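Local coordinates for protein oxidoreductase, 2OG-Fe(II) oxygenase family (Burkholderia pseudomallei, PDB 6N1F) that probably acts as an iron-dependent oxidoreductase of the 2-oxoglutarate/Fe(II) oxygenase family and binds a single iron ion, at residues T24-F29 against R188-F193; V90-V95 against R140-R145; T132-F137 against Y226-G231. All blocks are in the same frame, centred on the assembly; numbering follows the deposited sequence.

Interaction 1: T24-F29 against R188-F193; sequences TAELHF and RPPNVF
An edge strand of the smaller, mixed sheet is formed here: Leu27, His28 and Phe29 run alongside Asn191, Val192 and Phe193 in the same direction, the short axes inclined at 33°. Three backbone hydrogen bonds give the evidence for parallel pairing. Leu27 N donates to Pro190 O at 2.9 Å, Leu27 O in turn accepts from Val192 N, and Phe29 N reaches Val192 O, so that the outer strand grips residues 190 and 192 of its neighbour.

Side chains then pair by face. On one, His28 lies flat over Val192: Val192 CB stands 4.0 Å from the centroid of the His28 ring and almost on its normal, a CH-pi contact. Val192 CG1 is placed anti to its own backbone N (chi1 179°) and reaches the CE1 side of the imidazole, while CG2 turns the other way, to Glu26 OE1 at 3.7 Å. Glu26 CG rests on Pro190 CG at 3.7 Å, the two side chains crossing nearly at right angles, and the Glu26 carboxylate forms a salt bridge with Arg212.

In the jelly-roll (double-stranded beta-helix) core of this family, the mixed sheet also contains strand 208-211, which carries the iron ligand His209. The opposite face of the contact holds Leu27, Asn191 and the two phenylalanines. The rings of Phe29 and Phe193 are nearly parallel, 5° between planes, yet slid so far that they barely overlap, with centroids 4.9 Å apart. The closest touch is instead Phe193 CE1 against Phe29 CB at 3.4 Å. Asn191 CB approaches Phe29 CE2 at 3.6 Å, its amide standing almost perpendicular to the ring, and beyond the contact Phe193 packs on Thr48 and Met50.

Interaction 2: V90-V95 against R140-R145; sequences VRRIMV and RCQINR
Gln142 lays its amide against Val90, whose CG1 is 3.5 Å from Gln142 NE2, and its CG sits in the crowded position between backbone N and carbonyl carbon (chi1 69°). Both ends of that amide are tied along its own strand: NE2 donates in plane to a lone pair of Asn144 OD1 at 2.8 Å, and OE1 accepts NE and NH2 of Arg140 side-on, both from the same face. Water 1 bridges Gln142 OE1 to O of Met94 (a selenomethionine). Arg92 comes alongside, its guanidinium turned 74° from the amide and salt-bridged through NE to Glu75.

Strand 88-92 pairs antiparallel with 137-147 in the large jelly-roll sheet; past the corner at Ile93, strand 94-95 pairs with 103-104. A classic beta bulge marks the corner: Ile93 N and Met94 N both donate to Cys141 O, each at 2.9 Å, and the register slips by one. There the Ile93 side chain points toward strand 140-145, its CD1 meeting Cys141 SG at 3.8 Å and Ile143 CG1 at 3.9 Å. Helix 109-117 packs on the side with Cys141 and Ile143 through Ile113 and Leu117. On the face with Gln142, the side chain of Asn144 is about 7 Å from the iron ion.

Interaction 3: T132-F137 against Y226-G231; sequences TRAEYF and YSRHNG
Phe137 and Ser227 form an antiparallel hydrogen-bonded pair, Phe137 N donating to Ser227 O at 2.8 Å and Ser227 N returning a bond to Phe137 O at 3.0 Å. Beside this pair, toward Glu135 and Arg228, water 2 donates to both carbonyls, Glu135 O and Arg228 O, and so joins the two chains.

The Phe137 ring stacks flat against Asn230. The ring and the amide are 7° from parallel, Asn230 CB sits over the ring centre at 3.6 Å from the centroid, and Asn230 CG lies 3.4 Å from Phe137 CD1. The first torsion of Phe137, with CG beside its backbone N, puts its CE2 edge 3.2 Å from Arg228 O, which lies near the ring plane.

Arg228 meets Tyr136 with its aliphatic part: CG lies over one ring face, 3.7 Å from the centroid and 14° off the normal, a CH-pi contact. A turn about the CG-CD bond swings NE and the guanidinium aside, 74° from the ring plane. Glu165 then ties the two polar ends together, by a salt bridge to Arg228 NE and a hydrogen bond from Tyr136 OH. Deeper in, Tyr136 CB packs on Tyr226 CD1, and Phe130 meets both tyrosine rings.

Ser227 OG accepts from His229 N, an ST turn that bends the chain as it leaves the strand, and is also hydrogen-bonded to Asp163 O. The whole marks one end of the large jelly-roll sheet, where strand 137-147 begins and its neighbour 218-227 finishes.

From the N terminus, segment 24-29 waits for residues 188-193, so interaction 1 closes a loop of 158 residues that contains all of interaction 2. Interaction 2 closes a much shorter one, 44 residues long and holding helices 109-117 and 120-130. Interaction 3 starts within that shorter loop, at 132-137, and ends beyond both, at 226-231, so it crosses interactions 1 and 2. Interactions 2 and 3 adjoin in sequence and share the large antiparallel sheet, joining strand 137-147 to its neighbours 88-92 and 218-227. Interaction 1 belongs to the mixed sheet, on the opposite side of the chain's centre from interaction 2, about 28 Å between centres.

Interaction 1: T24-F29 against R188-F193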
loop_
_atom_site.group_PDB
_atom_site.type_symbol
_atom_site.label_atom_id
_atom_site.label_comp_id
_atom_site.label_asym_id
_atom_site.label_seq_id
_atom_site.Cartn_x
_atom_site.Cartn_y
_atom_site.Cartn_z
ATOM N N THR A 24 4.858 -10.269 23.655
ATOM C CA THR A 24 3.954 -10.965 24.565
ATOM C C THR A 24 2.516 -10.489 24.356
ATOM O O THR A 24 1.561 -11.226 24.631
ATOM C CB THR A 24 4.364 -10.761 26.043
ATOM O OG1 THR A 24 3.646 -11.677 26.885
ATOM C CG2 THR A 24 4.094 -9.322 26.491
ATOM N N ALA A 25 2.372 -9.260 23.848
ATOM C CA ALA A 25 1.071 -8.665 23.586
ATOM C C ALA A 25 1.091 -7.940 22.247
ATOM O O ALA A 25 2.057 -7.249 21.912
ATOM C CB ALA A 25 0.673 -7.697 24.700
ATOM N N GLU A 26 0.030 -8.101 21.480
ATOM C CA GLU A 26 -0.071 -7.420 20.197
ATOM C C GLU A 26 -1.484 -6.883 20.030
ATOM O O GLU A 26 -2.457 -7.538 20.411
ATOM C CB GLU A 26 0.334 -8.355 19.042
ATOM C CG GLU A 26 1.840 -8.637 19.032
ATOM C CD GLU A 26 2.287 -9.596 17.948
ATOM O OE1 GLU A 26 1.433 -10.263 17.328
ATOM O OE2 GLU A 26 3.507 -9.688 17.725
ATOM N N LEU A 27 -1.586 -5.674 19.487
ATOM C CA LEU A 27 -2.865 -4.993 19.341
ATOM C C LEU A 27 -3.445 -5.335 17.968
ATOM O O LEU A 27 -2.880 -4.958 16.934
ATOM C CB LEU A 27 -2.672 -3.487 19.531
ATOM C CG LEU A 27 -3.927 -2.607 19.600
ATOM C CD1 LEU A 27 -4.849 -3.050 20.742
ATOM C CD2 LEU A 27 -3.542 -1.135 19.754
ATOM N N HIS A 28 -4.552 -6.075 17.945
ATOM C CA HIS A 28 -5.181 -6.448 16.684
ATOM C C HIS A 28 -6.284 -5.447 16.347
ATOM O O HIS A 28 -7.068 -5.057 17.218
ATOM C CB HIS A 28 -5.747 -7.868 16.744
ATOM C CG HIS A 28 -4.700 -8.942 16.841
ATOM N ND1 HIS A 28 -4.703 -10.055 16.031
ATOM C CD2 HIS A 28 -3.631 -9.081 17.663
ATOM C CE1 HIS A 28 -3.681 -10.831 16.344
ATOM N NE2 HIS A 28 -3.008 -10.257 17.324
ATOM N N PHE A 29 -6.326 -5.024 15.090
ATOM C CA PHE A 29 -7.268 -4.020 14.611
ATOM C C PHE A 29 -8.224 -4.658 13.618
ATOM O O PHE A 29 -7.809 -5.470 12.784
ATOM C CB PHE A 29 -6.548 -2.860 13.905
ATOM C CG PHE A 29 -5.850 -1.900 14.832
ATOM C CD1 PHE A 29 -6.474 -0.736 15.241
ATOM C CD2 PHE A 29 -4.557 -2.150 15.273
ATOM C CE1 PHE A 29 -5.823 0.151 16.095
ATOM C CE2 PHE A 29 -3.907 -1.266 16.122
ATOM C CZ PHE A 29 -4.546 -0.116 16.536
ATOM N N ARG A 188 5.815 0.625 21.615
ATOM C CA ARG A 188 4.397 0.297 21.631
ATOM C C ARG A 188 4.260 -1.165 21.255
ATOM O O ARG A 188 5.166 -1.737 20.633
ATOM C CB ARG A 188 3.597 1.164 20.644
ATOM C CG ARG A 188 3.269 2.578 21.093
ATOM C CD ARG A 188 2.382 3.251 20.043
ATOM N NE ARG A 188 2.992 4.452 19.469
ATOM C CZ ARG A 188 2.643 5.004 18.305
ATOM N NH1 ARG A 188 3.261 6.099 17.882
ATOM N NH2 ARG A 188 1.687 4.466 17.555
ATOM N N PRO A 189 3.140 -1.801 21.595
ATOM C CA PRO A 189 2.879 -3.127 21.054
ATOM C C PRO A 189 2.813 -3.070 19.545
ATOM O O PRO A 189 2.452 -2.031 18.959
ATOM C CB PRO A 189 1.517 -3.496 21.664
ATOM C CG PRO A 189 1.409 -2.635 22.875
ATOM C CD PRO A 189 2.088 -1.365 22.527
ATOM N N PRO A 190 3.161 -4.160 18.865
ATOM C CA PRO A 190 2.898 -4.246 17.424
ATOM C C PRO A 190 1.409 -4.100 17.128
ATOM O O PRO A 190 0.558 -4.556 17.896
ATOM C CB PRO A 190 3.403 -5.646 17.052
ATOM C CG PRO A 190 4.299 -6.063 18.166
ATOM C CD PRO A 190 3.807 -5.370 19.396
ATOM N N ASN A 191 1.103 -3.451 15.998
ATOM C CA ASN A 191 -0.260 -3.305 15.484
ATOM C C ASN A 191 -0.477 -4.278 14.330
ATOM O O ASN A 191 0.168 -4.158 13.283
ATOM C CB ASN A 191 -0.508 -1.863 15.025
ATOM C CG ASN A 191 -0.222 -0.857 16.119
ATOM O OD1 ASN A 191 -0.414 -1.147 17.295
ATOM N ND2 ASN A 191 0.252 0.319 15.744
ATOM N N VAL A 192 -1.400 -5.220 14.509
ATOM C CA VAL A 192 -1.597 -6.330 13.583
ATOM C C VAL A 192 -2.861 -6.089 12.771
ATOM O O VAL A 192 -3.936 -5.866 13.342
ATOM C CB VAL A 192 -1.693 -7.671 14.334
ATOM C CG1 VAL A 192 -1.930 -8.819 13.346
ATOM C CG2 VAL A 192 -0.449 -7.908 15.141
ATOM N N PHE A 193 -2.744 -6.186 11.444
ATOM C CA PHE A 193 -3.866 -5.985 10.534
ATOM C C PHE A 193 -3.974 -7.199 9.632
ATOM O O PHE A 193 -3.037 -7.498 8.888
ATOM C CB PHE A 193 -3.690 -4.721 9.681
ATOM C CG PHE A 193 -3.650 -3.459 10.479
ATOM C CD1 PHE A 193 -4.772 -2.659 10.590
ATOM C CD2 PHE A 193 -2.484 -3.072 11.120
ATOM C CE1 PHE A 193 -4.720 -1.498 11.337
ATOM C CE2 PHE A 193 -2.427 -1.929 11.863
ATOM C CZ PHE A 193 -3.555 -1.133 11.976
#

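Interaction 2: V90-V95 against R140-R145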
loop_
_atom_site.group_PDB
_atom_site.type_symbol
_atom_site.label_atom_id
_atom_site.label_comp_id
_atom_site.label_asym_id
_atom_site.label_seq_id
_atom_site.Cartn_x
_atom_site.Cartn_y
_atom_site.Cartn_z
ATOM N N VAL A 90 6.343 -9.750 -8.678
ATOM C CA VAL A 90 6.038 -8.324 -8.653
ATOM C C VAL A 90 5.700 -7.862 -10.067
ATOM O O VAL A 90 6.428 -8.172 -11.020
ATOM C CB VAL A 90 7.216 -7.521 -8.065
ATOM C CG1 VAL A 90 6.959 -6.031 -8.140
ATOM C CG2 VAL A 90 7.442 -7.927 -6.612
ATOM N N ARG A 91 4.591 -7.133 -10.198
ATOM C CA ARG A 91 4.181 -6.491 -11.447
ATOM C C ARG A 91 4.282 -4.986 -11.258
ATOM O O ARG A 91 3.447 -4.386 -10.577
ATOM C CB ARG A 91 2.762 -6.899 -11.829
ATOM C CG ARG A 91 2.697 -8.231 -12.512
ATOM C CD ARG A 91 1.348 -8.884 -12.325
ATOM N NE ARG A 91 1.147 -9.960 -13.290
ATOM C CZ ARG A 91 0.118 -10.797 -13.271
ATOM N NH1 ARG A 91 -0.802 -10.686 -12.331
ATOM N NH2 ARG A 91 0.005 -11.743 -14.196
ATOM N N ARG A 92 5.299 -4.379 -11.848
ATOM C CA ARG A 92 5.555 -2.970 -11.607
ATOM C C ARG A 92 4.633 -2.088 -12.444
ATOM O O ARG A 92 4.346 -2.375 -13.608
ATOM C CB ARG A 92 7.016 -2.643 -11.899
ATOM C CG ARG A 92 7.956 -3.539 -11.157
ATOM C CD ARG A 92 9.339 -2.948 -11.038
ATOM N NE ARG A 92 10.229 -3.904 -10.387
ATOM C CZ ARG A 92 10.284 -4.093 -9.074
ATOM N NH1 ARG A 92 9.508 -3.379 -8.267
ATOM N NH2 ARG A 92 11.116 -4.990 -8.569
ATOM N N ILE A 93 4.139 -1.034 -11.814
ATOM C CA ILE A 93 3.362 0.002 -12.472
ATOM C C ILE A 93 4.153 1.300 -12.556
ATOM O O ILE A 93 4.248 1.922 -13.617
ATOM C CB ILE A 93 2.020 0.212 -11.738
ATOM C CG1 ILE A 93 1.067 -0.954 -12.042
ATOM C CG2 ILE A 93 1.396 1.546 -12.122
ATOM C CD1 ILE A 93 0.234 -1.455 -10.835
HETATM N N MSE A 94 4.754 1.702 -11.448
HETATM C CA MSE A 94 5.629 2.857 -11.402
HETATM C C MSE A 94 6.882 2.582 -10.572
HETATM O O MSE A 94 6.773 2.043 -9.468
HETATM C CB MSE A 94 4.870 4.026 -10.825
HETATM C CG MSE A 94 5.704 5.212 -10.532
HETATM SE SE MSE A 94 4.524 6.731 -10.661
HETATM C CE MSE A 94 4.489 6.938 -12.587
ATOM N N VAL A 95 8.058 2.955 -11.091
ATOM C CA VAL A 95 9.328 2.733 -10.409
ATOM C C VAL A 95 9.881 4.071 -9.930
ATOM O O VAL A 95 9.568 5.134 -10.472
ATOM C CB VAL A 95 10.357 2.013 -11.310
ATOM C CG1 VAL A 95 9.807 0.694 -11.822
ATOM C CG2 VAL A 95 10.770 2.902 -12.462
ATOM N N ARG A 140 5.578 5.579 -6.474
ATOM C CA ARG A 140 5.915 4.188 -6.715
ATOM C C ARG A 140 4.638 3.389 -6.570
ATOM O O ARG A 140 3.781 3.735 -5.762
ATOM C CB ARG A 140 7.003 3.699 -5.737
ATOM C CG ARG A 140 7.255 2.210 -5.770
ATOM C CD ARG A 140 8.486 1.825 -4.971
ATOM N NE ARG A 140 8.673 0.379 -4.953
ATOM C CZ ARG A 140 9.814 -0.224 -4.632
ATOM N NH1 ARG A 140 10.877 0.500 -4.310
ATOM N NH2 ARG A 140 9.896 -1.552 -4.642
ATOM N N CYS A 141 4.508 2.331 -7.368
ATOM C CA CYS A 141 3.273 1.560 -7.414
ATOM C C CYS A 141 3.548 0.206 -8.051
ATOM O O CYS A 141 4.149 0.142 -9.127
ATOM C CB CYS A 141 2.203 2.320 -8.200
ATOM S SG CYS A 141 0.637 1.438 -8.364
ATOM N N GLN A 142 3.116 -0.869 -7.394
ATOM C CA GLN A 142 3.353 -2.212 -7.909
ATOM C C GLN A 142 2.364 -3.191 -7.281
ATOM O O GLN A 142 1.776 -2.928 -6.227
ATOM C CB GLN A 142 4.798 -2.663 -7.647
ATOM C CG GLN A 142 5.088 -2.911 -6.159
ATOM C CD GLN A 142 6.551 -3.021 -5.854
ATOM O OE1 GLN A 142 7.331 -2.127 -6.182
ATOM N NE2 GLN A 142 6.947 -4.130 -5.217
ATOM N N ILE A 143 2.186 -4.325 -7.957
ATOM C CA ILE A 143 1.386 -5.440 -7.462
ATOM C C ILE A 143 2.353 -6.486 -6.919
ATOM O O ILE A 143 3.251 -6.936 -7.644
ATOM C CB ILE A 143 0.505 -6.049 -8.567
ATOM C CG1 ILE A 143 -0.299 -4.983 -9.311
ATOM C CG2 ILE A 143 -0.446 -7.054 -7.977
ATOM C CD1 ILE A 143 -1.507 -4.548 -8.574
ATOM N N ASN A 144 2.182 -6.865 -5.646
ATOM C CA ASN A 144 2.985 -7.908 -5.014
ATOM C C ASN A 144 2.147 -9.164 -4.892
ATOM O O ASN A 144 1.105 -9.153 -4.229
ATOM C CB ASN A 144 3.466 -7.489 -3.630
ATOM C CG ASN A 144 4.506 -6.420 -3.688
ATOM O OD1 ASN A 144 5.149 -6.221 -4.719
ATOM N ND2 ASN A 144 4.693 -5.723 -2.580
ATOM N N ARG A 145 2.610 -10.250 -5.499
ATOM C CA ARG A 145 1.923 -11.532 -5.436
ATOM C C ARG A 145 2.746 -12.477 -4.562
ATOM O O ARG A 145 3.801 -12.972 -4.980
ATOM C CB ARG A 145 1.708 -12.083 -6.840
ATOM C CG ARG A 145 1.012 -13.425 -6.876
ATOM C CD ARG A 145 0.678 -13.789 -8.305
ATOM N NE ARG A 145 0.584 -15.230 -8.481
ATOM C CZ ARG A 145 1.568 -15.988 -8.946
ATOM N NH1 ARG A 145 2.730 -15.440 -9.290
ATOM N NH2 ARG A 145 1.391 -17.295 -9.068
HETATM O O HOH W 1 7.878 -0.461 -8.302
#

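Interaction 3: T132-F137 against Y226-G231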
loop_
_atom_site.group_PDB
_atom_site.type_symbol
_atom_site.label_atom_id
_atom_site.label_comp_id
_atom_site.label_asym_id
_atom_site.label_seq_id
_atom_site.Cartn_x
_atom_site.Cartn_y
_atom_site.Cartn_z
ATOM N N THR A 132 -4.026 17.587 4.871
ATOM C CA THR A 132 -3.265 18.730 4.386
ATOM C C THR A 132 -3.828 19.182 3.046
ATOM O O THR A 132 -4.472 18.416 2.323
ATOM C CB THR A 132 -1.763 18.417 4.242
ATOM O OG1 THR A 132 -1.019 19.630 4.083
ATOM C CG2 THR A 132 -1.531 17.571 3.033
ATOM N N ARG A 133 -3.589 20.447 2.733
ATOM C CA ARG A 133 -3.944 20.961 1.421
ATOM C C ARG A 133 -2.855 20.696 0.397
ATOM O O ARG A 133 -3.101 20.852 -0.805
ATOM C CB ARG A 133 -4.228 22.460 1.504
ATOM N N ALA A 134 -1.676 20.274 0.844
ATOM C CA ALA A 134 -0.538 20.145 -0.047
ATOM C C ALA A 134 -0.779 19.059 -1.088
ATOM O O ALA A 134 -1.495 18.082 -0.857
ATOM C CB ALA A 134 0.733 19.844 0.743
ATOM N N GLU A 135 -0.178 19.261 -2.254
ATOM C CA GLU A 135 -0.287 18.310 -3.347
ATOM C C GLU A 135 0.580 17.089 -3.066
ATOM O O GLU A 135 1.766 17.213 -2.744
ATOM C CB GLU A 135 0.143 18.993 -4.645
ATOM C CG GLU A 135 0.385 18.077 -5.829
ATOM C CD GLU A 135 0.531 18.862 -7.125
ATOM O OE1 GLU A 135 -0.037 18.422 -8.145
ATOM O OE2 GLU A 135 1.196 19.927 -7.125
ATOM N N TYR A 136 -0.007 15.912 -3.189
ATOM C CA TYR A 136 0.730 14.668 -3.048
ATOM C C TYR A 136 0.851 13.981 -4.402
ATOM O O TYR A 136 -0.004 14.139 -5.280
ATOM C CB TYR A 136 0.065 13.735 -2.038
ATOM C CG TYR A 136 0.436 14.021 -0.599
ATOM C CD1 TYR A 136 1.340 13.217 0.080
ATOM C CD2 TYR A 136 -0.115 15.097 0.081
ATOM C CE1 TYR A 136 1.677 13.474 1.398
ATOM C CE2 TYR A 136 0.219 15.358 1.392
ATOM C CZ TYR A 136 1.111 14.554 2.051
ATOM O OH TYR A 136 1.439 14.826 3.369
ATOM N N PHE A 137 1.949 13.250 -4.569
ATOM C CA PHE A 137 2.272 12.540 -5.796
ATOM C C PHE A 137 2.418 11.060 -5.496
ATOM O O PHE A 137 2.979 10.683 -4.465
ATOM C CB PHE A 137 3.577 13.055 -6.408
ATOM C CG PHE A 137 3.610 14.543 -6.590
ATOM C CD1 PHE A 137 3.196 15.110 -7.778
ATOM C CD2 PHE A 137 4.051 15.369 -5.572
ATOM C CE1 PHE A 137 3.220 16.483 -7.957
ATOM C CE2 PHE A 137 4.076 16.741 -5.740
ATOM C CZ PHE A 137 3.659 17.298 -6.938
ATOM N N TYR A 226 3.141 7.679 -1.430
ATOM C CA TYR A 226 2.805 9.085 -1.594
ATOM C C TYR A 226 3.915 9.958 -1.018
ATOM O O TYR A 226 4.413 9.702 0.084
ATOM C CB TYR A 226 1.489 9.423 -0.880
ATOM C CG TYR A 226 0.203 9.223 -1.646
ATOM C CD1 TYR A 226 -0.124 10.042 -2.717
ATOM C CD2 TYR A 226 -0.714 8.252 -1.266
ATOM C CE1 TYR A 226 -1.319 9.894 -3.405
ATOM C CE2 TYR A 226 -1.918 8.092 -1.959
ATOM C CZ TYR A 226 -2.208 8.916 -3.025
ATOM O OH TYR A 226 -3.383 8.776 -3.725
ATOM N N SER A 227 4.288 10.991 -1.765
ATOM C CA SER A 227 5.241 11.998 -1.326
ATOM C C SER A 227 4.763 13.359 -1.816
ATOM O O SER A 227 4.090 13.454 -2.843
ATOM C CB SER A 227 6.650 11.710 -1.866
ATOM O OG SER A 227 7.579 12.731 -1.515
ATOM N N ARG A 228 5.100 14.413 -1.068
ATOM C CA ARG A 228 4.923 15.769 -1.578
ATOM C C ARG A 228 6.055 16.184 -2.505
ATOM O O ARG A 228 5.935 17.196 -3.197
ATOM C CB ARG A 228 4.822 16.773 -0.430
ATOM C CG ARG A 228 3.651 16.567 0.501
ATOM C CD ARG A 228 3.767 17.492 1.698
ATOM N NE ARG A 228 5.021 17.279 2.417
ATOM C CZ ARG A 228 6.047 18.128 2.428
ATOM N NH1 ARG A 228 5.985 19.285 1.778
ATOM N NH2 ARG A 228 7.139 17.821 3.111
ATOM N N HIS A 229 7.144 15.433 -2.536
ATOM C CA HIS A 229 8.261 15.728 -3.422
ATOM C C HIS A 229 8.079 14.965 -4.720
ATOM O O HIS A 229 7.889 13.747 -4.708
ATOM C CB HIS A 229 9.591 15.340 -2.767
ATOM C CG HIS A 229 10.794 15.673 -3.591
ATOM N ND1 HIS A 229 11.049 16.946 -4.060
ATOM C CD2 HIS A 229 11.826 14.904 -4.012
ATOM C CE1 HIS A 229 12.183 16.943 -4.739
ATOM N NE2 HIS A 229 12.673 15.716 -4.728
ATOM N N ASN A 230 8.134 15.680 -5.840
ATOM C CA ASN A 230 8.104 15.036 -7.142
ATOM C C ASN A 230 9.441 15.123 -7.865
ATOM O O ASN A 230 9.543 14.660 -9.005
ATOM C CB ASN A 230 6.990 15.634 -8.008
ATOM C CG ASN A 230 6.390 14.617 -8.970
ATOM O OD1 ASN A 230 6.395 13.407 -8.709
ATOM N ND2 ASN A 230 5.858 15.104 -10.084
ATOM N N GLY A 231 10.469 15.684 -7.236
ATOM C CA GLY A 231 11.790 15.662 -7.818
ATOM C C GLY A 231 12.435 14.294 -7.667
ATOM O O GLY A 231 11.793 13.287 -7.356
HETATM O O HOH W 2 3.627 19.206 -2.735
#